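Local coordinates for ADP-ribosylglycohydrolase (Thermus thermophilus, PDB 2YZV), which belongs to the ADP-ribosylglycohydrolase family and adopts an all-helical fold, here with two magnesium ions bound, at residues A[217-231]-A[244-258]. Numbering follows the deposited sequence.
Sequences GPGYAPGTLAAALWA and LAVNLGGDADTVGAV. With MG (magnesium ion), chain B; MG (magnesium ion), chain C.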
loop_
_atom_site.group_PDB
_atom_site.type_symbol
_atom_site.label_atom_id
_atom_site.label_comp_id
_atom_site.label_asym_id
_atom_site.label_seq_id
_atom_site.Cartn_x
_atom_site.Cartn_y
_atom_site.Cartn_z
ATOM N N GLY A 217 5.200 -11.857 8.492
ATOM C CA GLY A 217 4.613 -10.674 7.883
ATOM C C GLY A 217 3.546 -10.175 8.842
ATOM O O GLY A 217 2.498 -10.810 8.964
ATOM N N PRO A 218 3.775 -9.043 9.531
ATOM C CA PRO A 218 2.821 -8.478 10.494
ATOM C C PRO A 218 1.587 -7.801 9.911
ATOM O O PRO A 218 1.620 -7.270 8.801
ATOM C CB PRO A 218 3.664 -7.467 11.284
ATOM C CG PRO A 218 5.103 -7.755 10.886
ATOM C CD PRO A 218 4.986 -8.210 9.468
ATOM N N GLY A 219 0.512 -7.818 10.694
ATOM C CA GLY A 219 -0.729 -7.173 10.301
ATOM C C GLY A 219 -0.792 -5.804 10.964
ATOM O O GLY A 219 -1.546 -4.930 10.546
ATOM N N TYR A 220 0.020 -5.627 12.003
ATOM C CA TYR A 220 0.105 -4.377 12.761
ATOM C C TYR A 220 0.781 -3.342 11.856
ATOM O O TYR A 220 1.861 -3.594 11.340
ATOM C CB TYR A 220 0.932 -4.645 14.025
ATOM C CG TYR A 220 1.133 -3.485 14.970
ATOM C CD1 TYR A 220 0.051 -2.754 15.459
ATOM C CD2 TYR A 220 2.408 -3.163 15.430
ATOM C CE1 TYR A 220 0.233 -1.733 16.391
ATOM C CE2 TYR A 220 2.604 -2.148 16.361
ATOM C CZ TYR A 220 1.512 -1.438 16.838
ATOM O OH TYR A 220 1.705 -0.437 17.758
ATOM N N ALA A 221 0.147 -2.182 11.670
ATOM C CA ALA A 221 0.682 -1.146 10.779
ATOM C C ALA A 221 2.181 -0.858 10.873
ATOM O O ALA A 221 2.879 -0.887 9.861
ATOM C CB ALA A 221 -0.113 0.156 10.941
ATOM N N PRO A 222 2.697 -0.555 12.075
ATOM C CA PRO A 222 4.136 -0.281 12.161
ATOM C C PRO A 222 4.971 -1.471 11.690
ATOM O O PRO A 222 5.996 -1.299 11.025
ATOM C CB PRO A 222 4.344 0.016 13.644
ATOM C CG PRO A 222 3.028 0.615 14.053
ATOM C CD PRO A 222 2.031 -0.287 13.363
ATOM N N GLY A 223 4.529 -2.676 12.043
ATOM C CA GLY A 223 5.252 -3.876 11.652
ATOM C C GLY A 223 5.187 -4.141 10.160
ATOM O O GLY A 223 6.150 -4.634 9.563
ATOM N N THR A 224 4.051 -3.822 9.547
ATOM C CA THR A 224 3.892 -4.028 8.112
ATOM C C THR A 224 4.824 -3.073 7.380
ATOM O O THR A 224 5.505 -3.454 6.426
ATOM C CB THR A 224 2.446 -3.759 7.673
ATOM O OG1 THR A 224 1.565 -4.608 8.419
ATOM C CG2 THR A 224 2.278 -4.031 6.184
ATOM N N LEU A 225 4.846 -1.825 7.834
ATOM C CA LEU A 225 5.715 -0.827 7.230
ATOM C C LEU A 225 7.168 -1.274 7.367
ATOM O O LEU A 225 7.937 -1.216 6.405
ATOM C CB LEU A 225 5.517 0.530 7.917
ATOM C CG LEU A 225 6.377 1.682 7.391
ATOM C CD1 LEU A 225 6.106 1.907 5.910
ATOM C CD2 LEU A 225 6.064 2.942 8.191
ATOM N N ALA A 226 7.538 -1.740 8.556
ATOM C CA ALA A 226 8.909 -2.184 8.803
ATOM C C ALA A 226 9.313 -3.361 7.917
ATOM O O ALA A 226 10.457 -3.443 7.469
ATOM C CB ALA A 226 9.077 -2.558 10.275
ATOM N N ALA A 227 8.375 -4.273 7.668
ATOM C CA ALA A 227 8.660 -5.436 6.833
ATOM C C ALA A 227 8.880 -5.012 5.387
ATOM O O ALA A 227 9.753 -5.544 4.694
ATOM C CB ALA A 227 7.509 -6.442 6.918
ATOM N N ALA A 228 8.082 -4.054 4.928
ATOM C CA ALA A 228 8.207 -3.566 3.562
ATOM C C ALA A 228 9.531 -2.824 3.408
ATOM O O ALA A 228 10.221 -2.973 2.400
ATOM C CB ALA A 228 7.039 -2.639 3.226
ATOM N N LEU A 229 9.889 -2.030 4.414
ATOM C CA LEU A 229 11.140 -1.283 4.368
ATOM C C LEU A 229 12.341 -2.229 4.380
ATOM O O LEU A 229 13.344 -1.974 3.721
ATOM C CB LEU A 229 11.222 -0.301 5.541
ATOM C CG LEU A 229 10.326 0.934 5.414
ATOM C CD1 LEU A 229 10.373 1.740 6.703
ATOM C CD2 LEU A 229 10.792 1.788 4.236
ATOM N N TRP A 230 12.239 -3.320 5.132
ATOM C CA TRP A 230 13.319 -4.296 5.188
ATOM C C TRP A 230 13.521 -4.926 3.809
ATOM O O TRP A 230 14.643 -5.028 3.318
ATOM C CB TRP A 230 12.978 -5.390 6.203
ATOM C CG TRP A 230 13.822 -6.613 6.070
ATOM C CD1 TRP A 230 15.111 -6.777 6.498
ATOM C CD2 TRP A 230 13.452 -7.838 5.429
ATOM N NE1 TRP A 230 15.564 -8.031 6.161
ATOM C CE2 TRP A 230 14.566 -8.704 5.503
ATOM C CE3 TRP A 230 12.284 -8.289 4.796
ATOM C CZ2 TRP A 230 14.550 -9.999 4.966
ATOM C CZ3 TRP A 230 12.266 -9.578 4.262
ATOM C CH2 TRP A 230 13.395 -10.415 4.352
ATOM N N ALA A 231 12.424 -5.348 3.186
ATOM C CA ALA A 231 12.491 -5.976 1.871
ATOM C C ALA A 231 13.048 -5.005 0.841
ATOM O O ALA A 231 13.793 -5.393 -0.060
ATOM C CB ALA A 231 11.101 -6.457 1.449
ATOM N N LEU A 244 11.406 -11.349 -1.128
ATOM C CA LEU A 244 11.761 -11.293 0.285
ATOM C C LEU A 244 10.523 -10.951 1.102
ATOM O O LEU A 244 10.262 -11.552 2.141
ATOM C CB LEU A 244 12.836 -10.230 0.544
ATOM C CG LEU A 244 14.259 -10.543 0.083
ATOM C CD1 LEU A 244 15.172 -9.389 0.488
ATOM C CD2 LEU A 244 14.735 -11.844 0.710
ATOM N N ALA A 245 9.752 -9.985 0.614
ATOM C CA ALA A 245 8.555 -9.554 1.322
ATOM C C ALA A 245 7.490 -10.630 1.476
ATOM O O ALA A 245 7.018 -10.890 2.583
ATOM C CB ALA A 245 7.952 -8.333 0.629
ATOM N N VAL A 246 7.104 -11.260 0.376
ATOM C CA VAL A 246 6.050 -12.256 0.473
ATOM C C VAL A 246 6.463 -13.539 1.171
ATOM O O VAL A 246 5.628 -14.196 1.783
ATOM C CB VAL A 246 5.435 -12.583 -0.913
ATOM C CG1 VAL A 246 4.876 -11.311 -1.537
ATOM C CG2 VAL A 246 6.462 -13.232 -1.815
ATOM N N ASN A 247 7.745 -13.886 1.117
ATOM C CA ASN A 247 8.181 -15.107 1.768
ATOM C C ASN A 247 8.280 -15.017 3.286
ATOM O O ASN A 247 8.701 -15.967 3.948
ATOM C CB ASN A 247 9.478 -15.607 1.131
ATOM C CG ASN A 247 9.215 -16.362 -0.158
ATOM O OD1 ASN A 247 8.693 -17.484 -0.137
ATOM N ND2 ASN A 247 9.538 -15.744 -1.288
ATOM N N LEU A 248 7.876 -13.876 3.838
ATOM C CA LEU A 248 7.848 -13.706 5.285
ATOM C C LEU A 248 6.570 -14.392 5.755
ATOM O O LEU A 248 6.396 -14.669 6.938
ATOM C CB LEU A 248 7.771 -12.231 5.664
ATOM C CG LEU A 248 9.002 -11.365 5.419
ATOM C CD1 LEU A 248 8.650 -9.924 5.740
ATOM C CD2 LEU A 248 10.165 -11.841 6.279
ATOM N N GLY A 249 5.675 -14.656 4.808
ATOM C CA GLY A 249 4.414 -15.290 5.143
ATOM C C GLY A 249 3.527 -14.351 5.941
ATOM O O GLY A 249 3.641 -13.129 5.829
ATOM N N GLY A 250 2.642 -14.918 6.757
ATOM C CA GLY A 250 1.748 -14.092 7.550
ATOM C C GLY A 250 0.837 -13.261 6.664
ATOM O O GLY A 250 0.227 -13.783 5.730
ATOM N N ASP A 251 0.748 -11.964 6.946
ATOM C CA ASP A 251 -0.100 -11.067 6.163
ATOM C C ASP A 251 0.697 -10.647 4.934
ATOM O O ASP A 251 0.917 -9.461 4.682
ATOM C CB ASP A 251 -0.480 -9.849 7.011
ATOM C CG ASP A 251 -1.725 -9.150 6.498
ATOM O OD1 ASP A 251 -2.604 -9.837 5.931
ATOM O OD2 ASP A 251 -1.837 -7.921 6.680
ATOM N N ALA A 252 1.111 -11.645 4.165
ATOM C CA ALA A 252 1.934 -11.448 2.978
ATOM C C ALA A 252 1.319 -10.622 1.858
ATOM O O ALA A 252 2.040 -9.950 1.122
ATOM C CB ALA A 252 2.374 -12.800 2.437
ATOM N N ASP A 253 0.003 -10.682 1.706
ATOM C CA ASP A 253 -0.643 -9.906 0.655
ATOM C C ASP A 253 -0.454 -8.415 0.917
ATOM O O ASP A 253 -0.174 -7.644 0.001
ATOM C CB ASP A 253 -2.142 -10.227 0.566
ATOM C CG ASP A 253 -2.881 -9.994 1.875
ATOM O OD1 ASP A 253 -4.047 -9.553 1.823
ATOM O OD2 ASP A 253 -2.318 -10.266 2.952
ATOM N N THR A 254 -0.586 -8.017 2.175
ATOM C CA THR A 254 -0.458 -6.613 2.532
ATOM C C THR A 254 0.991 -6.143 2.622
ATOM O O THR A 254 1.301 -5.016 2.240
ATOM C CB THR A 254 -1.197 -6.329 3.836
ATOM O OG1 THR A 254 -2.548 -6.793 3.709
ATOM C CG2 THR A 254 -1.208 -4.831 4.127
ATOM N N VAL A 255 1.882 -6.992 3.126
ATOM C CA VAL A 255 3.290 -6.610 3.184
ATOM C C VAL A 255 3.740 -6.498 1.728
ATOM O O VAL A 255 4.467 -5.577 1.357
ATOM C CB VAL A 255 4.145 -7.666 3.922
ATOM C CG1 VAL A 255 5.629 -7.367 3.734
ATOM C CG2 VAL A 255 3.801 -7.655 5.401
ATOM N N GLY A 256 3.292 -7.437 0.901
ATOM C CA GLY A 256 3.637 -7.394 -0.508
ATOM C C GLY A 256 3.091 -6.144 -1.184
ATOM O O GLY A 256 3.770 -5.531 -2.010
ATOM N N ALA A 257 1.869 -5.754 -0.834
ATOM C CA ALA A 257 1.256 -4.568 -1.433
ATOM C C ALA A 257 1.967 -3.283 -1.025
ATOM O O ALA A 257 2.115 -2.370 -1.837
ATOM C CB ALA A 257 -0.214 -4.489 -1.054
ATOM N N VAL A 258 2.401 -3.199 0.229
ATOM C CA VAL A 258 3.096 -1.998 0.689
ATOM C C VAL A 258 4.467 -1.932 0.023
ATOM O O VAL A 258 4.870 -0.878 -0.470
ATOM C CB VAL A 258 3.224 -1.986 2.227
ATOM C CG1 VAL A 258 4.056 -0.790 2.694
ATOM C CG2 VAL A 258 1.826 -1.906 2.843
HETATM MG MG MG B . -3.766 -8.711 4.314
HETATM MG MG MG C . -5.737 -8.611 1.397
#
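Leu248 reaches from the turn after helix 238-246 toward helix 221-234, and each of its side-chain carbons has a neighbour. CB lies beside the backbone of Gly217; CG, turned anti to its own carbonyl carbon (chi1 -70°), comes near Trp230 CZ3. CD1 meets Ala227 CB at 3.8 Å and also touches Trp230 CZ3, while CD2 comes obliquely to 3.7 Å from that same CZ3. At the edge of the indole, near its plane, lies Leu244 O, 3.5 Å from Trp230 CZ3.

Val255 continues the apolar seam. Its CG1 meets Ala227 CB, and its CG2 fits between Gly217 CA and Thr224 CG2. One turn on, Val258 CG1 presses on Ala228 CB at 3.5 Å. The small side chains of Ala227 and Ala228 are consistent with the 8.6 Å approach of the axes of 221-231 and 252-258, which cross at -57°. Ala231 CB packs instead on Ala245 CB.

The polar contacts lie at the other end, where 217-219 meets 250-251. Asp251 N donates to Gly217 O (2.9 Å, 171° at the hydrogen), nearly straight. Thr224 OG1 bonds Pro218 O and also Asn128, which holds Asp251 OD2. Asp251 OD1 (2.3 Å) and Thr254 OG1 bind one magnesium ion; Asp253 reaches both ions, the second shared with Thr56 and Asp58. Thr254, next to Val255 in sequence, turns its CG2 to Thr224 CG2 (4.1 Å), joining seam and metal site.

In the wider helical bundle, helix 162-179 packs on Leu225 and Leu229, helix 200-209 touches Leu225 and Ala226, and Tyr259 of helix 252-267 touches both Ala231 and Ala245.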